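Local atomic coordinates of farnesyltransferase, putative (Trypanosoma cruzi, PDB entry 3WCA), a protein that probably catalyses the magnesium-dependent condensation of two farnesyl diphosphate molecules into squalene, with reduction by NADH or NADPH, on the route to lanosterol. Residues R65-I76 against G101-L111; V151-Y160 against V220-E228. The protein carries 1 engineered substitution. All coordinates share one frame; numbering follows the deposited sequence.

Interaction 1: residues R65-I76 against G101-L111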
# COMPACT_ATOMS: atom_id res chain seq x y z
N ARG A 65 5.29 -0.35 10.60
CA ARG A 65 6.40 0.41 10.07
C ARG A 65 7.70 -0.09 10.69
O ARG A 65 8.75 -0.11 10.05
CB ARG A 65 6.22 1.89 10.38
CG ARG A 65 7.30 2.75 9.80
CD ARG A 65 7.37 2.58 8.29
NE ARG A 65 8.49 3.35 7.77
CZ ARG A 65 8.68 3.62 6.49
NH1 ARG A 65 7.81 3.18 5.58
NH2 ARG A 65 9.73 4.35 6.12
N ALA A 66 7.62 -0.49 11.96
CA ALA A 66 8.78 -1.03 12.64
C ALA A 66 9.16 -2.34 11.93
O ALA A 66 10.33 -2.55 11.59
CB ALA A 66 8.46 -1.29 14.11
N LEU A 67 8.18 -3.22 11.71
CA LEU A 67 8.44 -4.49 11.02
C LEU A 67 9.13 -4.23 9.69
O LEU A 67 10.14 -4.87 9.36
CB LEU A 67 7.14 -5.24 10.70
CG LEU A 67 6.33 -5.87 11.82
CD1 LEU A 67 5.13 -6.60 11.22
CD2 LEU A 67 7.21 -6.83 12.60
N ASP A 68 8.56 -3.30 8.93
CA ASP A 68 9.10 -2.97 7.62
C ASP A 68 10.56 -2.56 7.72
O ASP A 68 11.37 -2.91 6.87
CB ASP A 68 8.29 -1.84 6.99
CG ASP A 68 8.76 -1.52 5.60
OD1 ASP A 68 8.58 -2.38 4.71
OD2 ASP A 68 9.32 -0.43 5.40
N THR A 69 10.88 -1.80 8.76
CA THR A 69 12.24 -1.33 8.96
C THR A 69 13.22 -2.49 9.16
O THR A 69 14.36 -2.44 8.71
CB THR A 69 12.29 -0.36 10.17
OG1 THR A 69 11.50 0.79 9.87
CG2 THR A 69 13.71 0.08 10.45
N VAL A 70 12.77 -3.55 9.83
CA VAL A 70 13.64 -4.71 10.03
C VAL A 70 13.77 -5.48 8.70
O VAL A 70 14.87 -5.84 8.29
CB VAL A 70 13.07 -5.66 11.12
CG1 VAL A 70 13.93 -6.92 11.21
CG2 VAL A 70 13.05 -4.95 12.46
N GLU A 71 12.65 -5.70 8.03
CA GLU A 71 12.65 -6.41 6.77
C GLU A 71 13.50 -5.74 5.69
O GLU A 71 14.17 -6.43 4.91
CB GLU A 71 11.22 -6.56 6.24
CG GLU A 71 11.14 -7.11 4.82
CD GLU A 71 9.78 -6.88 4.18
OE1 GLU A 71 9.23 -5.77 4.33
OE2 GLU A 71 9.27 -7.80 3.51
N ASP A 72 13.49 -4.41 5.66
CA ASP A 72 14.24 -3.67 4.64
C ASP A 72 15.70 -3.35 4.91
O ASP A 72 16.42 -2.95 4.00
CB ASP A 72 13.50 -2.37 4.29
CG ASP A 72 12.18 -2.62 3.59
OD1 ASP A 72 12.13 -3.53 2.73
OD2 ASP A 72 11.19 -1.92 3.88
N ASP A 73 16.16 -3.52 6.15
CA ASP A 73 17.56 -3.23 6.42
C ASP A 73 18.40 -4.36 5.83
O ASP A 73 18.44 -5.46 6.37
CB ASP A 73 17.83 -3.14 7.92
CG ASP A 73 19.22 -2.61 8.22
OD1 ASP A 73 20.07 -2.66 7.31
OD2 ASP A 73 19.47 -2.14 9.35
N MET A 74 19.07 -4.08 4.71
CA MET A 74 19.88 -5.10 4.05
C MET A 74 21.30 -5.23 4.60
O MET A 74 22.06 -6.09 4.16
CB MET A 74 19.94 -4.81 2.55
CG MET A 74 18.57 -4.77 1.88
SD MET A 74 17.66 -6.34 2.01
CE MET A 74 16.58 -5.97 3.33
N SER A 75 21.66 -4.39 5.56
CA SER A 75 22.99 -4.47 6.14
C SER A 75 23.02 -5.46 7.31
O SER A 75 24.10 -5.82 7.79
CB SER A 75 23.48 -3.09 6.59
OG SER A 75 22.75 -2.62 7.71
N ILE A 76 21.85 -5.89 7.77
CA ILE A 76 21.77 -6.84 8.87
C ILE A 76 21.39 -8.23 8.37
O ILE A 76 20.56 -8.36 7.46
CB ILE A 76 20.76 -6.40 9.96
CG1 ILE A 76 19.38 -6.19 9.34
CG2 ILE A 76 21.24 -5.12 10.64
CD1 ILE A 76 18.32 -5.80 10.35
N GLY A 101 20.36 -1.30 16.77
CA GLY A 101 21.13 -1.16 15.54
C GLY A 101 20.44 -1.51 14.23
O GLY A 101 21.00 -2.22 13.39
N VAL A 102 19.25 -0.98 14.01
CA VAL A 102 18.53 -1.29 12.79
C VAL A 102 17.84 -0.08 12.18
O VAL A 102 17.26 0.75 12.88
CB VAL A 102 17.48 -2.38 13.07
CG1 VAL A 102 16.81 -2.81 11.78
CG2 VAL A 102 18.15 -3.57 13.75
N GLY A 103 17.92 0.02 10.86
CA GLY A 103 17.28 1.11 10.14
C GLY A 103 18.10 2.37 9.93
O GLY A 103 19.17 2.56 10.52
N VAL A 104 17.58 3.25 9.08
CA VAL A 104 18.22 4.52 8.77
C VAL A 104 17.31 5.68 9.16
O VAL A 104 16.08 5.56 9.14
CB VAL A 104 18.54 4.62 7.25
CG1 VAL A 104 17.25 4.54 6.43
CG2 VAL A 104 19.27 5.92 6.95
N GLY A 105 17.91 6.81 9.52
CA GLY A 105 17.13 7.99 9.88
C GLY A 105 16.11 7.78 10.98
O GLY A 105 16.35 7.05 11.93
N ARG A 106 14.96 8.44 10.83
CA ARG A 106 13.88 8.35 11.82
C ARG A 106 13.39 6.94 12.12
O ARG A 106 12.98 6.64 13.24
CB ARG A 106 12.71 9.24 11.39
CG ARG A 106 13.08 10.72 11.25
CD ARG A 106 13.64 11.29 12.55
NE ARG A 106 12.62 11.44 13.59
CZ ARG A 106 11.82 12.50 13.71
NH1 ARG A 106 11.93 13.51 12.86
NH2 ARG A 106 10.92 12.54 14.68
N GLU A 107 13.41 6.07 11.11
CA GLU A 107 12.98 4.69 11.31
C GLU A 107 13.82 4.09 12.44
O GLU A 107 13.30 3.43 13.34
CB GLU A 107 13.20 3.88 10.02
CG GLU A 107 12.20 4.21 8.92
CD GLU A 107 12.66 3.71 7.56
OE1 GLU A 107 13.19 2.59 7.48
OE2 GLU A 107 12.47 4.45 6.57
N ARG A 108 15.12 4.36 12.38
CA ARG A 108 16.06 3.88 13.39
C ARG A 108 15.56 4.36 14.75
O ARG A 108 15.49 3.60 15.72
CB ARG A 108 17.44 4.45 13.07
CG ARG A 108 18.62 3.82 13.77
CD ARG A 108 19.90 4.55 13.39
NE ARG A 108 21.09 4.07 14.08
CZ ARG A 108 21.66 2.89 13.86
NH1 ARG A 108 21.16 2.06 12.95
NH2 ARG A 108 22.75 2.53 14.54
N GLU A 109 15.19 5.64 14.81
CA GLU A 109 14.70 6.25 16.04
C GLU A 109 13.40 5.60 16.51
O GLU A 109 13.16 5.47 17.72
CB GLU A 109 14.46 7.74 15.80
CG GLU A 109 14.22 8.56 17.06
CD GLU A 109 13.84 10.00 16.73
OE1 GLU A 109 14.35 10.52 15.71
OE2 GLU A 109 13.05 10.60 17.48
N LEU A 110 12.55 5.20 15.57
CA LEU A 110 11.28 4.55 15.90
C LEU A 110 11.54 3.30 16.73
O LEU A 110 10.87 3.06 17.74
CB LEU A 110 10.52 4.18 14.62
CG LEU A 110 9.26 3.33 14.77
CD1 LEU A 110 8.24 4.04 15.64
CD2 LEU A 110 8.67 3.06 13.39
N LEU A 111 12.50 2.51 16.30
CA LEU A 111 12.83 1.29 17.01
C LEU A 111 13.55 1.54 18.34
O LEU A 111 13.24 0.88 19.33
CB LEU A 111 13.64 0.36 16.12
CG LEU A 111 12.83 -0.21 14.95
CD1 LEU A 111 13.75 -0.88 13.95
CD2 LEU A 111 11.79 -1.19 15.48

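Interaction 2: residues V151-Y160 against V220-E228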
# COMPACT_ATOMS: atom_id res chain seq x y z
N VAL A 151 10.08 -13.37 -5.76
CA VAL A 151 8.70 -13.29 -6.21
C VAL A 151 8.76 -13.75 -7.66
O VAL A 151 9.04 -12.97 -8.57
CB VAL A 151 8.16 -11.84 -6.17
CG1 VAL A 151 6.71 -11.81 -6.63
CG2 VAL A 151 8.29 -11.28 -4.76
N GLU A 152 8.52 -15.04 -7.87
CA GLU A 152 8.58 -15.59 -9.21
C GLU A 152 7.26 -15.54 -9.96
O GLU A 152 7.20 -15.09 -11.11
CB GLU A 152 9.09 -17.03 -9.15
CG GLU A 152 10.48 -17.21 -8.52
CD GLU A 152 11.57 -16.45 -9.27
OE1 GLU A 152 11.60 -16.50 -10.52
OE2 GLU A 152 12.42 -15.81 -8.60
N THR A 153 6.20 -15.99 -9.31
CA THR A 153 4.88 -16.05 -9.92
C THR A 153 3.95 -14.89 -9.58
O THR A 153 4.22 -14.10 -8.67
CB THR A 153 4.15 -17.34 -9.51
OG1 THR A 153 3.95 -17.31 -8.09
CG2 THR A 153 4.99 -18.59 -9.90
N LYS A 154 2.84 -14.81 -10.31
CA LYS A 154 1.82 -13.80 -10.09
C LYS A 154 1.18 -14.11 -8.75
O LYS A 154 0.76 -13.21 -8.03
CB LYS A 154 0.77 -13.85 -11.20
CG LYS A 154 1.37 -13.63 -12.57
CD LYS A 154 0.33 -13.69 -13.68
CE LYS A 154 -0.60 -12.50 -13.66
NZ LYS A 154 -1.45 -12.50 -14.90
N ALA A 155 1.12 -15.40 -8.44
CA ALA A 155 0.58 -15.88 -7.17
C ALA A 155 1.48 -15.35 -6.07
O ALA A 155 1.00 -14.89 -5.03
CB ALA A 155 0.55 -17.41 -7.15
N ASP A 156 2.79 -15.45 -6.29
CA ASP A 156 3.77 -14.95 -5.33
C ASP A 156 3.56 -13.44 -5.16
O ASP A 156 3.50 -12.94 -4.04
CB ASP A 156 5.21 -15.17 -5.84
CG ASP A 156 5.67 -16.63 -5.78
OD1 ASP A 156 6.68 -16.93 -6.44
OD2 ASP A 156 5.04 -17.46 -5.08
N TYR A 157 3.46 -12.73 -6.28
CA TYR A 157 3.26 -11.27 -6.29
C TYR A 157 2.04 -10.92 -5.43
O TYR A 157 2.15 -10.14 -4.49
CB TYR A 157 3.06 -10.81 -7.75
CG TYR A 157 2.87 -9.32 -7.99
CD1 TYR A 157 3.65 -8.36 -7.34
CD2 TYR A 157 1.97 -8.88 -8.97
CE1 TYR A 157 3.55 -6.99 -7.67
CE2 TYR A 157 1.85 -7.53 -9.30
CZ TYR A 157 2.64 -6.59 -8.66
OH TYR A 157 2.54 -5.26 -9.03
N ASP A 158 0.90 -11.52 -5.75
CA ASP A 158 -0.33 -11.31 -5.00
C ASP A 158 -0.23 -11.65 -3.52
O ASP A 158 -0.71 -10.89 -2.67
CB ASP A 158 -1.47 -12.13 -5.61
CG ASP A 158 -2.07 -11.46 -6.82
OD1 ASP A 158 -1.36 -10.67 -7.47
OD2 ASP A 158 -3.24 -11.72 -7.12
N LEU A 159 0.40 -12.77 -3.19
CA LEU A 159 0.52 -13.16 -1.79
C LEU A 159 1.41 -12.21 -1.02
O LEU A 159 1.10 -11.84 0.12
CB LEU A 159 1.02 -14.61 -1.66
CG LEU A 159 1.12 -15.18 -0.24
CD1 LEU A 159 -0.27 -15.22 0.41
CD2 LEU A 159 1.75 -16.60 -0.29
N TYR A 160 2.52 -11.80 -1.63
CA TYR A 160 3.42 -10.87 -0.95
C TYR A 160 2.71 -9.53 -0.71
O TYR A 160 2.89 -8.90 0.34
CB TYR A 160 4.70 -10.63 -1.77
CG TYR A 160 5.64 -9.63 -1.12
CD1 TYR A 160 6.45 -10.01 -0.04
CD2 TYR A 160 5.68 -8.30 -1.53
CE1 TYR A 160 7.27 -9.07 0.61
CE2 TYR A 160 6.49 -7.36 -0.90
CZ TYR A 160 7.28 -7.75 0.17
OH TYR A 160 8.06 -6.82 0.82
N VAL A 220 13.62 -6.04 -6.24
CA VAL A 220 12.74 -6.40 -7.34
C VAL A 220 11.44 -7.01 -6.84
O VAL A 220 11.44 -7.94 -6.03
CB VAL A 220 13.41 -7.39 -8.30
CG1 VAL A 220 12.39 -7.93 -9.29
CG2 VAL A 220 14.55 -6.72 -9.04
N PHE A 221 10.32 -6.49 -7.35
CA PHE A 221 9.01 -6.97 -6.97
C PHE A 221 8.19 -7.45 -8.15
O PHE A 221 7.36 -8.34 -8.01
CB PHE A 221 8.26 -5.86 -6.23
CG PHE A 221 8.94 -5.41 -4.97
CD1 PHE A 221 8.89 -6.20 -3.82
CD2 PHE A 221 9.68 -4.23 -4.94
CE1 PHE A 221 9.57 -5.81 -2.65
CE2 PHE A 221 10.37 -3.84 -3.79
CZ PHE A 221 10.31 -4.63 -2.63
N TRP A 222 8.42 -6.87 -9.32
CA TRP A 222 7.69 -7.30 -10.51
C TRP A 222 7.91 -8.82 -10.61
O TRP A 222 9.04 -9.30 -10.53
CB TRP A 222 8.22 -6.57 -11.74
CG TRP A 222 7.88 -5.10 -11.78
CD1 TRP A 222 7.60 -4.29 -10.71
CD2 TRP A 222 7.81 -4.27 -12.95
NE1 TRP A 222 7.35 -3.00 -11.15
CE2 TRP A 222 7.47 -2.96 -12.51
CE3 TRP A 222 7.99 -4.50 -14.32
CZ2 TRP A 222 7.32 -1.89 -13.40
CZ3 TRP A 222 7.84 -3.43 -15.21
CH2 TRP A 222 7.51 -2.14 -14.74
N PRO A 223 6.82 -9.60 -10.78
CA PRO A 223 6.92 -11.06 -10.89
C PRO A 223 7.52 -11.57 -12.20
O PRO A 223 7.16 -11.12 -13.29
CB PRO A 223 5.48 -11.50 -10.71
CG PRO A 223 4.74 -10.41 -11.41
CD PRO A 223 5.42 -9.17 -10.89
N ARG A 224 8.45 -12.52 -12.08
CA ARG A 224 9.08 -13.10 -13.25
C ARG A 224 8.00 -13.59 -14.22
O ARG A 224 8.10 -13.39 -15.43
CB ARG A 224 9.97 -14.28 -12.83
CG ARG A 224 10.57 -15.07 -13.99
CD ARG A 224 11.33 -16.29 -13.49
NE ARG A 224 12.54 -15.89 -12.78
CZ ARG A 224 13.67 -15.52 -13.38
NH1 ARG A 224 13.74 -15.51 -14.70
NH2 ARG A 224 14.72 -15.14 -12.65
N GLU A 225 6.97 -14.23 -13.69
CA GLU A 225 5.90 -14.74 -14.53
C GLU A 225 5.42 -13.68 -15.52
O GLU A 225 4.99 -14.00 -16.62
CB GLU A 225 4.71 -15.22 -13.69
CG GLU A 225 3.70 -16.02 -14.50
CD GLU A 225 2.47 -16.42 -13.71
OE1 GLU A 225 2.59 -16.69 -12.50
OE2 GLU A 225 1.37 -16.49 -14.31
N ILE A 226 5.50 -12.41 -15.13
CA ILE A 226 5.06 -11.35 -16.03
C ILE A 226 6.19 -10.76 -16.87
O ILE A 226 6.05 -10.61 -18.09
CB ILE A 226 4.34 -10.20 -15.24
CG1 ILE A 226 3.00 -10.71 -14.71
CG2 ILE A 226 4.12 -8.98 -16.14
CD1 ILE A 226 2.16 -9.67 -13.98
N TRP A 227 7.33 -10.45 -16.26
CA TRP A 227 8.40 -9.87 -17.05
C TRP A 227 9.19 -10.80 -17.98
O TRP A 227 9.79 -10.33 -18.95
CB TRP A 227 9.38 -9.07 -16.17
CG TRP A 227 10.09 -9.81 -15.05
CD1 TRP A 227 9.82 -9.72 -13.72
CD2 TRP A 227 11.27 -10.61 -15.17
NE1 TRP A 227 10.76 -10.41 -13.00
CE2 TRP A 227 11.66 -10.97 -13.86
CE3 TRP A 227 12.04 -11.06 -16.25
CZ2 TRP A 227 12.80 -11.75 -13.60
CZ3 TRP A 227 13.17 -11.85 -15.99
CH2 TRP A 227 13.53 -12.18 -14.68
N GLU A 228 9.18 -12.10 -17.71
CA GLU A 228 9.95 -13.02 -18.57
C GLU A 228 9.38 -13.15 -19.98
O GLU A 228 9.98 -13.80 -20.85
CB GLU A 228 10.07 -14.40 -17.91
CG GLU A 228 8.83 -15.28 -17.96
CD GLU A 228 9.07 -16.61 -17.25
OE1 GLU A 228 10.22 -17.10 -17.29
OE2 GLU A 228 8.11 -17.16 -16.67
O HOH W 1 10.77 -11.60 -10.65
O HOH W 2 11.81 -10.59 -6.60
O HOH W 3 0.80 -17.42 -10.81

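Interaction 1: residues R65-I76 against G101-L111
Asp-73 and the backbone of Gly-103 make the straight polar link of this contact: Gly-103 N donates to Asp-73 OD2 at 3.1 Å, with an N-H...O angle of 178° but from above the carboxylate plane. Two turns back, on helix 51-72, Arg-65 NH2 meets Glu-107 OE2 at 2.8 Å. This is a salt bridge with only a weak hydrogen bond, guanidinium and carboxylate standing 83° apart. Between the two links, Thr-69 CG2, anti to its own backbone N, meets Leu-111 CD1 tip to tip at 3.6 Å and also rests on the bare backbone of Gly-103. Two further apolar contacts add to this: Ala-66 CB sits against Leu-111 CD2, and Ile-76 crosses Val-102 at about a right angle.

A second shell sets these groups. Asp-73 OD1 accepts from Ser-75 N, closing an Asx turn, and from Ser-75 OG as well, which restrains the carboxylate, while Thr-69 OG1 donates to Arg-65 O. The helix also carries the magnesium ligands Asp-68, Glu-71 and Asp-72, the family's aspartate-rich motif, and the Arg-65 side chain is about 4 Å from the bound farnesyl thiodiphosphate. Helix 105-112 crosses helix 51-72, helix 126-147 packs against Leu-67 and Glu-71, and helix 26-38 touches Arg-65 and Arg-106.

Interaction 2: residues V151-Y160 against V220-E228
Pro-223 sets its CD over the centre of one face of Tyr-157, 3.9 Å from the centroid of the tyrosine ring and only 12° off the ring normal, a CH-pi contact centred on the aromatic system. With CG anti to the backbone N (chi1 -179°), the Tyr-157 ring is carried off helix 154-179 toward the proline. Beside it, Tyr-160 and Phe-221 have planes 26° apart but are slid so far past each other that they barely overlap; CE2 of Tyr-160 comes to 3.9 Å from CE1 of Phe-221. Val-151 CG1 lies near Phe-221 O.

The polar edge is organised differently. Glu-152 and Arg-224 run side by side in the same direction, their flat groups nearly coplanar, and Glu-152 OE1 forms a salt bridge with Arg-224 NE at the edge of the guanidinium; the modelled separation is very short, and its exact length is doubtful. Lys-154 crosses Glu-225 at about a right angle, aliphatic part against carboxylate. Yet it is the backbone Lys-154 N that donates to Glu-225 OE1 at 2.9 Å, from above the carboxylate plane. Glu-225 N in turn donates to Glu-152 O at 2.7 Å, almost in line with the carbonyl bond. Thr-153 and Asp-156 form a capping box: Asp-156 N bonds to Thr-153 OG1 at 2.8 Å, and Asp-156 OD1 receives the N-H of Thr-153. One water accepts from Trp-227 NE1 and donates to Val-151 O and Trp-222 O.

The starts of helices 154-179 and 224-227 thus meet through Glu-225, bonded by its N and its OE1. Its negative charge lies at the first turn of helix 154-179, where Lys-154 N and a water shared with Ala-155 N hold OE1, and the helix dipole would probably add to this, while proline and aromatic rings contribute packing that needs no charge.

The two contacts follow one another along the chain, interaction 1 closing before interaction 2 opens, and their centres lie about 25 Å apart in an all-helical fold typical of isoprenoid synthases. They nevertheless touch: Glu-71 OE2 of interaction 1 and Tyr-160 OH of interaction 2 are 3.1 Å apart, a probable hydrogen bond joining helix 51-72 to helix 154-179. A further tie is the salt bridge from Asp-72 to Arg-219, the residue just before 220-228. Both partners on helix 51-72 belong to the magnesium site, so Tyr-160 of interaction 2 probably helps to position Glu-71, whereas interaction 1 packs helix 105-112 and the loop before it against the metal-bearing helix itself.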